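Side-chain contacts in secretion protein Snm4 (PDB 7B7J), which is probably a component of the mycobacterial ESX-5 type VII secretion pore complex, to which it contributes a cytosolic ubiquitin-like domain: residues D29-V34 and G97-L102; A63-E66 and R72-L75; P82-P85 and E91-V94. One frame throughout, in Å; residues are numbered along the deposited sequence.

Contact 1: residues D29-V34 and G97-L102; sequences DVQIAV and GDRLWL
Q31 and R99 sit on strands 30-37 and 99-107, with their CA atoms 8.8 Å apart, a spacing too wide for direct backbone pairing and explained by strand 20-27 running between the two. Their side chains bridge over that central strand, crossing at about a right angle. The guanidinium group of R99 approaches side-on and directs two N-H groups at one acceptor: Q31 OE1 lies 2.7 Å from R99 NH2 and 2.8 Å from R99 NE. It lies at the guanidinium edge, within 9° of the plane for both donors. The two bonds differ at the oxygen. NH2 comes in the carbonyl plane of the amide, whereas NE stands above it. This cross-strand side-chain bridge lies on the mixed sheet of a ubiquitin-like fold, in which the N-terminal hairpin of strands 20-27 and 30-37 meets 99-107 through its first strand. R99 starts with CG anti to the backbone N (chi1 -176°) and bends at chi3 (-73°), which turns its end toward Q31, itself extended beyond CG. The side chain of Q31 also touches A24 and M26 of the strand it spans. Both bridging residues are solvent-exposed, on the sheet face that I32 and L100 turn away from.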
loop_
_atom_site.group_PDB
_atom_site.type_symbol
_atom_site.label_atom_id
_atom_site.label_comp_id
_atom_site.label_asym_id
_atom_site.label_seq_id
_atom_site.Cartn_x
_atom_site.Cartn_y
_atom_site.Cartn_z
ATOM N N ASP A 29 10.163 3.454 -6.003
ATOM C CA ASP A 29 10.183 3.782 -7.414
ATOM C C ASP A 29 9.792 2.628 -8.274
ATOM O O ASP A 29 9.903 2.804 -9.491
ATOM C CB ASP A 29 11.493 4.397 -7.735
ATOM C CG ASP A 29 11.741 5.672 -6.958
ATOM O OD1 ASP A 29 10.913 6.638 -6.997
ATOM O OD2 ASP A 29 12.819 5.673 -6.365
ATOM N N VAL A 30 9.239 1.547 -7.732
ATOM C CA VAL A 30 8.784 0.376 -8.542
ATOM C C VAL A 30 7.254 0.325 -8.534
ATOM O O VAL A 30 6.687 0.534 -7.470
ATOM C CB VAL A 30 9.376 -0.936 -7.989
ATOM C CG1 VAL A 30 8.736 -2.178 -8.583
ATOM C CG2 VAL A 30 10.886 -0.982 -8.147
ATOM N N GLN A 31 6.633 0.072 -9.688
ATOM C CA GLN A 31 5.125 -0.108 -9.658
ATOM C C GLN A 31 4.854 -1.569 -9.586
ATOM O O GLN A 31 5.331 -2.427 -10.437
ATOM C CB GLN A 31 4.591 0.468 -10.968
ATOM C CG GLN A 31 3.100 0.341 -11.163
ATOM C CD GLN A 31 2.628 1.388 -12.132
ATOM O OE1 GLN A 31 1.617 2.019 -11.924
ATOM N NE2 GLN A 31 3.217 1.433 -13.365
ATOM N N ILE A 32 3.935 -1.934 -8.768
ATOM C CA ILE A 32 3.446 -3.331 -8.588
ATOM C C ILE A 32 1.913 -3.405 -8.687
ATOM O O ILE A 32 1.268 -2.693 -7.990
ATOM C CB ILE A 32 3.903 -3.794 -7.215
ATOM C CG1 ILE A 32 5.435 -3.723 -7.087
ATOM C CG2 ILE A 32 3.398 -5.185 -6.847
ATOM C CD1 ILE A 32 5.817 -3.572 -5.679
ATOM N N ALA A 33 1.429 -4.209 -9.640
ATOM C CA ALA A 33 -0.005 -4.327 -9.844
ATOM C C ALA A 33 -0.486 -5.411 -8.854
ATOM O O ALA A 33 0.088 -6.553 -8.829
ATOM C CB ALA A 33 -0.269 -4.796 -11.267
ATOM N N VAL A 34 -1.588 -5.156 -8.171
ATOM C CA VAL A 34 -2.216 -6.191 -7.322
ATOM C C VAL A 34 -3.693 -6.159 -7.420
ATOM O O VAL A 34 -4.219 -5.105 -7.564
ATOM C CB VAL A 34 -1.795 -5.900 -5.844
ATOM C CG1 VAL A 34 -0.343 -6.237 -5.552
ATOM C CG2 VAL A 34 -2.035 -4.568 -5.369
ATOM N N GLY A 97 -7.441 0.601 -11.400
ATOM C CA GLY A 97 -6.468 1.440 -12.114
ATOM C C GLY A 97 -5.866 2.564 -11.231
ATOM O O GLY A 97 -4.890 3.216 -11.691
ATOM N N ASP A 98 -6.456 2.883 -10.105
ATOM C CA ASP A 98 -5.927 3.865 -9.120
ATOM C C ASP A 98 -4.542 3.444 -8.726
ATOM O O ASP A 98 -4.198 2.267 -8.546
ATOM C CB ASP A 98 -6.933 4.247 -8.078
ATOM C CG ASP A 98 -8.120 5.125 -8.542
ATOM O OD1 ASP A 98 -8.132 5.576 -9.673
ATOM O OD2 ASP A 98 -9.017 5.256 -7.799
ATOM N N ARG A 99 -3.708 4.479 -8.300
ATOM C CA ARG A 99 -2.359 4.268 -7.908
ATOM C C ARG A 99 -2.200 4.872 -6.456
ATOM O O ARG A 99 -2.698 6.008 -6.182
ATOM C CB ARG A 99 -1.371 5.014 -8.818
ATOM C CG ARG A 99 0.058 4.786 -8.561
ATOM C CD ARG A 99 0.870 5.383 -9.663
ATOM N NE ARG A 99 0.759 4.552 -10.946
ATOM C CZ ARG A 99 -0.027 4.785 -11.952
ATOM N NH1 ARG A 99 -0.499 5.998 -12.096
ATOM N NH2 ARG A 99 -0.157 3.838 -12.870
ATOM N N LEU A 100 -1.513 4.099 -5.624
ATOM C CA LEU A 100 -1.246 4.408 -4.180
ATOM C C LEU A 100 0.240 4.259 -3.889
ATOM O O LEU A 100 0.876 3.421 -4.494
ATOM C CB LEU A 100 -2.040 3.441 -3.312
ATOM C CG LEU A 100 -3.544 3.407 -3.422
ATOM C CD1 LEU A 100 -4.073 2.316 -2.487
ATOM C CD2 LEU A 100 -4.082 4.822 -3.169
ATOM N N TRP A 101 0.795 5.071 -3.012
ATOM C CA TRP A 101 2.171 5.025 -2.590
ATOM C C TRP A 101 2.237 4.435 -1.173
ATOM O O TRP A 101 1.594 4.839 -0.317
ATOM C CB TRP A 101 2.785 6.403 -2.666
ATOM C CG TRP A 101 3.186 6.842 -4.071
ATOM C CD1 TRP A 101 4.471 7.048 -4.483
ATOM C CD2 TRP A 101 2.335 7.341 -5.156
ATOM N NE1 TRP A 101 4.534 7.482 -5.776
ATOM C CE2 TRP A 101 3.233 7.685 -6.243
ATOM C CE3 TRP A 101 0.921 7.512 -5.271
ATOM C CZ2 TRP A 101 2.732 8.229 -7.466
ATOM C CZ3 TRP A 101 0.444 7.968 -6.493
ATOM C CH2 TRP A 101 1.334 8.312 -7.497
ATOM N N LEU A 102 3.028 3.402 -1.059
ATOM C CA LEU A 102 3.205 2.779 0.266
ATOM C C LEU A 102 4.321 3.506 0.947
ATOM O O LEU A 102 5.496 3.525 0.419
ATOM C CB LEU A 102 3.481 1.297 0.022
ATOM C CG LEU A 102 3.690 0.462 1.292
ATOM C CD1 LEU A 102 2.493 0.475 2.245
ATOM C CD2 LEU A 102 4.014 -0.973 0.796
#

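Contact 2: residues A63-E66 and R72-L75; sequences APLE and RWML
The indole of W73 reaches from strand 70-76, in the sheet of the ubiquitin-like fold, to L65 and E66 in the loop that follows helix 42-60, and the outer atoms of its six-membered ring, CZ3, CH2 and CZ2, do the touching. At the start of the side chain, the CB of W73 points toward the loop. CG lies anti to the carbonyl carbon (chi1 -84°), and with chi2 at 104° the six-membered ring is carried out to the 63-66 segment. Beyond CG the contacts come atom by atom. CZ3 of W73 lies 3.9 Å from CD1 of L65. Next round the ring, CH2 makes the closest approach, 3.7 Å to CB of L65, and it is also 4.1 Å from CD1 of the same leucine. Thus the leucine meets this corner of the indole with both the root and one branch of its side chain, approaching obliquely. CZ2 then turns to the backbone: the N of E66 is 3.9 Å away, at the ring edge and near its plane. The glutamate's CB, by contrast, points away, and its extended chain leaves the tryptophan.

Both partners have further neighbours. L50 of helix 42-60 touches both L65 and W73, the N of L65 is hydrogen-bonded to OD1 of N54, and the ring of W73 meets that of F104 with planes about 55° apart.

No hydrogen bond links the two segments, and only 125 Å² is buried between them. The contact across the segments is therefore mainly van der Waals and probably hydrophobic, without the directional demands of a polar bond.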
loop_
_atom_site.group_PDB
_atom_site.type_symbol
_atom_site.label_atom_id
_atom_site.label_comp_id
_atom_site.label_asym_id
_atom_site.label_seq_id
_atom_site.Cartn_x
_atom_site.Cartn_y
_atom_site.Cartn_z
ATOM N N ALA A 63 16.307 -3.134 -2.307
ATOM C CA ALA A 63 16.432 -3.349 -0.839
ATOM C C ALA A 63 14.970 -3.314 -0.389
ATOM O O ALA A 63 14.182 -2.538 -0.874
ATOM C CB ALA A 63 17.370 -2.350 -0.160
ATOM N N PRO A 64 14.572 -4.243 0.462
ATOM C CA PRO A 64 13.202 -4.290 0.935
ATOM C C PRO A 64 12.865 -3.015 1.783
ATOM O O PRO A 64 13.734 -2.256 2.293
ATOM C CB PRO A 64 13.124 -5.569 1.794
ATOM C CG PRO A 64 14.478 -5.905 2.073
ATOM C CD PRO A 64 15.397 -5.269 1.040
ATOM N N LEU A 65 11.573 -2.729 1.865
ATOM C CA LEU A 65 11.158 -1.523 2.615
ATOM C C LEU A 65 11.251 -1.868 4.097
ATOM O O LEU A 65 10.814 -2.968 4.468
ATOM C CB LEU A 65 9.741 -1.139 2.198
ATOM C CG LEU A 65 9.562 -0.625 0.774
ATOM C CD1 LEU A 65 8.148 -0.110 0.582
ATOM C CD2 LEU A 65 10.567 0.467 0.460
ATOM N N GLU A 66 11.819 -0.968 4.898
ATOM C CA GLU A 66 12.046 -1.298 6.330
ATOM C C GLU A 66 11.708 -0.118 7.234
ATOM O O GLU A 66 11.910 1.035 6.821
ATOM C CB GLU A 66 13.488 -1.736 6.588
ATOM C CG GLU A 66 13.850 -3.056 5.936
ATOM C CD GLU A 66 15.299 -3.477 6.118
ATOM O OE1 GLU A 66 16.099 -2.650 6.598
ATOM O OE2 GLU A 66 15.623 -4.632 5.782
ATOM N N ARG A 72 4.648 4.323 11.225
ATOM C CA ARG A 72 3.428 3.685 10.744
ATOM C C ARG A 72 3.522 3.598 9.244
ATOM O O ARG A 72 3.881 4.609 8.620
ATOM C CB ARG A 72 2.173 4.440 11.165
ATOM C CG ARG A 72 2.031 4.571 12.703
ATOM C CD ARG A 72 0.801 5.274 13.304
ATOM N NE ARG A 72 1.330 6.587 13.274
ATOM C CZ ARG A 72 1.281 7.378 12.229
ATOM N NH1 ARG A 72 0.559 7.066 11.149
ATOM N NH2 ARG A 72 1.981 8.494 12.302
ATOM N N TRP A 73 3.205 2.460 8.684
ATOM C CA TRP A 73 3.136 2.267 7.221
ATOM C C TRP A 73 1.745 2.695 6.790
ATOM O O TRP A 73 0.820 2.438 7.574
ATOM C CB TRP A 73 3.365 0.798 6.855
ATOM C CG TRP A 73 4.822 0.387 6.754
ATOM C CD1 TRP A 73 5.516 -0.334 7.662
ATOM C CD2 TRP A 73 5.781 0.844 5.756
ATOM N NE1 TRP A 73 6.824 -0.448 7.289
ATOM C CE2 TRP A 73 7.048 0.289 6.211
ATOM C CE3 TRP A 73 5.711 1.494 4.537
ATOM C CZ2 TRP A 73 8.218 0.474 5.509
ATOM C CZ3 TRP A 73 6.908 1.719 3.843
ATOM C CH2 TRP A 73 8.153 1.312 4.431
ATOM N N MET A 74 1.650 3.440 5.689
ATOM C CA MET A 74 0.363 3.959 5.192
ATOM C C MET A 74 0.307 3.884 3.661
ATOM O O MET A 74 1.363 3.849 3.031
ATOM C CB MET A 74 0.163 5.328 5.833
ATOM C CG MET A 74 1.240 6.177 5.438
ATOM S SD MET A 74 1.149 7.935 6.217
ATOM C CE MET A 74 1.075 7.497 7.918
ATOM N N LEU A 75 -0.883 3.726 3.161
ATOM C CA LEU A 75 -1.153 3.896 1.738
ATOM C C LEU A 75 -1.602 5.320 1.439
ATOM O O LEU A 75 -2.591 5.720 2.049
ATOM C CB LEU A 75 -2.155 2.900 1.189
ATOM C CG LEU A 75 -1.585 1.497 1.200
ATOM C CD1 LEU A 75 -2.918 0.635 1.055
ATOM C CD2 LEU A 75 -0.603 1.275 0.052
#

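Contact 3: residues P82-P85 and E91-V94; sequences PLRP and EQEV
The side-chain amide of Q92 bonds to both backbone polar groups of R84, a two-point pairing that imitates a strand neighbour. The straighter bond runs from R84 N to Q92 OE1, at 2.8 Å with an N-H...O angle of 161°. The return bond, from Q92 NE2 to R84 O, is longer at 3.2 Å. Within the ubiquitin-like fold, this pairing falls in the long connection between strands 70-76 and 99-107, and ties the beginning of that connection to its later part. At the oxygen of Q92, the N-H of R84 is tilted 15° from the carbonyl plane. At the oxygen of R84, NE2 arrives in plane and on a lone pair, although that oxygen is 30° out of the amide plane of Q92. Two bonds of opposite polarity fix which end of the amide faces which backbone group, and a further weak hydrogen bond joins NE2 to S88 O.

Q92 reaches across because its CB points toward R84 and its chain stays extended beyond CG. The arginine behaves differently: CB of R84 packs 3.5 Å from OE1 of Q92, but the chain then bends at chi3 and its guanidinium leads away. L83 crosses the amide obliquely, its CB 3.7 Å from Q92 OE1, and also touches I42 and L89. V94 is buried and also touches L89. CD2 of L83 meets CG2 of V94 at 4.1 Å.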
loop_
_atom_site.group_PDB
_atom_site.type_symbol
_atom_site.label_atom_id
_atom_site.label_comp_id
_atom_site.label_asym_id
_atom_site.label_seq_id
_atom_site.Cartn_x
_atom_site.Cartn_y
_atom_site.Cartn_z
ATOM N N PRO A 82 -3.072 10.219 3.350
ATOM C CA PRO A 82 -3.142 8.803 3.676
ATOM C C PRO A 82 -4.567 8.262 3.577
ATOM O O PRO A 82 -5.477 8.984 4.006
ATOM C CB PRO A 82 -2.588 8.784 5.117
ATOM C CG PRO A 82 -2.934 10.083 5.599
ATOM C CD PRO A 82 -2.837 11.121 4.556
ATOM N N LEU A 83 -4.700 7.067 3.139
ATOM C CA LEU A 83 -6.012 6.367 3.269
ATOM C C LEU A 83 -6.309 6.203 4.768
ATOM O O LEU A 83 -5.347 5.907 5.535
ATOM C CB LEU A 83 -6.082 5.005 2.569
ATOM C CG LEU A 83 -5.911 5.036 1.006
ATOM C CD1 LEU A 83 -6.108 3.682 0.421
ATOM C CD2 LEU A 83 -6.746 6.118 0.370
ATOM N N ARG A 84 -7.520 6.176 5.236
ATOM C CA ARG A 84 -8.047 5.889 6.569
ATOM C C ARG A 84 -7.921 4.437 6.810
ATOM O O ARG A 84 -8.292 3.656 5.952
ATOM C CB ARG A 84 -9.489 6.438 6.703
ATOM C CG ARG A 84 -9.448 7.951 6.607
ATOM C CD ARG A 84 -10.687 8.710 6.617
ATOM N NE ARG A 84 -11.101 8.350 7.944
ATOM C CZ ARG A 84 -12.253 8.664 8.494
ATOM N NH1 ARG A 84 -13.137 9.329 7.783
ATOM N NH2 ARG A 84 -12.489 8.331 9.761
ATOM N N PRO A 85 -7.499 4.039 7.898
ATOM C CA PRO A 85 -7.265 2.624 8.152
ATOM C C PRO A 85 -8.591 1.891 8.269
ATOM O O PRO A 85 -8.622 0.646 7.954
ATOM C CB PRO A 85 -6.502 2.590 9.470
ATOM C CG PRO A 85 -6.950 3.894 10.075
ATOM C CD PRO A 85 -6.895 4.904 8.957
ATOM N N GLU A 91 -14.954 2.470 -0.109
ATOM C CA GLU A 91 -15.507 3.621 0.684
ATOM C C GLU A 91 -14.673 4.843 0.496
ATOM O O GLU A 91 -15.249 5.964 0.694
ATOM C CB GLU A 91 -15.479 3.208 2.120
ATOM C CG GLU A 91 -16.629 2.268 2.516
ATOM C CD GLU A 91 -16.531 1.694 3.937
ATOM O OE1 GLU A 91 -15.453 1.340 4.433
ATOM O OE2 GLU A 91 -17.557 1.426 4.553
ATOM N N GLN A 92 -13.395 4.765 0.116
ATOM C CA GLN A 92 -12.465 5.876 -0.018
ATOM C C GLN A 92 -12.373 6.230 -1.489
ATOM O O GLN A 92 -11.395 6.909 -1.852
ATOM C CB GLN A 92 -11.123 5.568 0.675
ATOM C CG GLN A 92 -11.409 5.368 2.128
ATOM C CD GLN A 92 -10.125 5.162 2.842
ATOM O OE1 GLN A 92 -9.514 6.187 3.260
ATOM N NE2 GLN A 92 -9.786 3.940 3.169
ATOM N N GLU A 93 -13.129 5.636 -2.353
ATOM C CA GLU A 93 -13.185 5.921 -3.820
ATOM C C GLU A 93 -11.871 5.607 -4.450
ATOM O O GLU A 93 -11.392 6.266 -5.387
ATOM C CB GLU A 93 -13.489 7.375 -4.048
ATOM C CG GLU A 93 -14.831 7.808 -3.603
ATOM C CD GLU A 93 -15.090 9.280 -3.953
ATOM O OE1 GLU A 93 -15.945 9.537 -4.772
ATOM O OE2 GLU A 93 -14.348 10.201 -3.482
ATOM N N VAL A 94 -11.282 4.463 -4.114
ATOM C CA VAL A 94 -10.117 3.942 -4.813
ATOM C C VAL A 94 -10.664 2.798 -5.683
ATOM O O VAL A 94 -11.233 1.805 -5.205
ATOM C CB VAL A 94 -9.048 3.351 -3.858
ATOM C CG1 VAL A 94 -7.824 2.837 -4.647
ATOM C CG2 VAL A 94 -8.686 4.411 -2.827
#

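All three contacts belong to one ubiquitin-like domain. Contact 1 spans the outer strand 30-37 and strand 99-107, and along the chain its loop encloses contacts 2 and 3, which follow one another in series. The centres of contacts 1 and 2 are about 13 Å apart, those of 1 and 3 about 15 Å, and those of 2 and 3 about 18 Å, on opposite sides of the chain's centre. Strands 99-107 and 70-76 are sheet neighbours, and L102 packs on W73 and L75 where contacts 1 and 2 meet. L83 joins all three, through L100 and a probable hydrogen bond to L75 O. The loops on both sides of strand 70-76 are thereby held to one sheet.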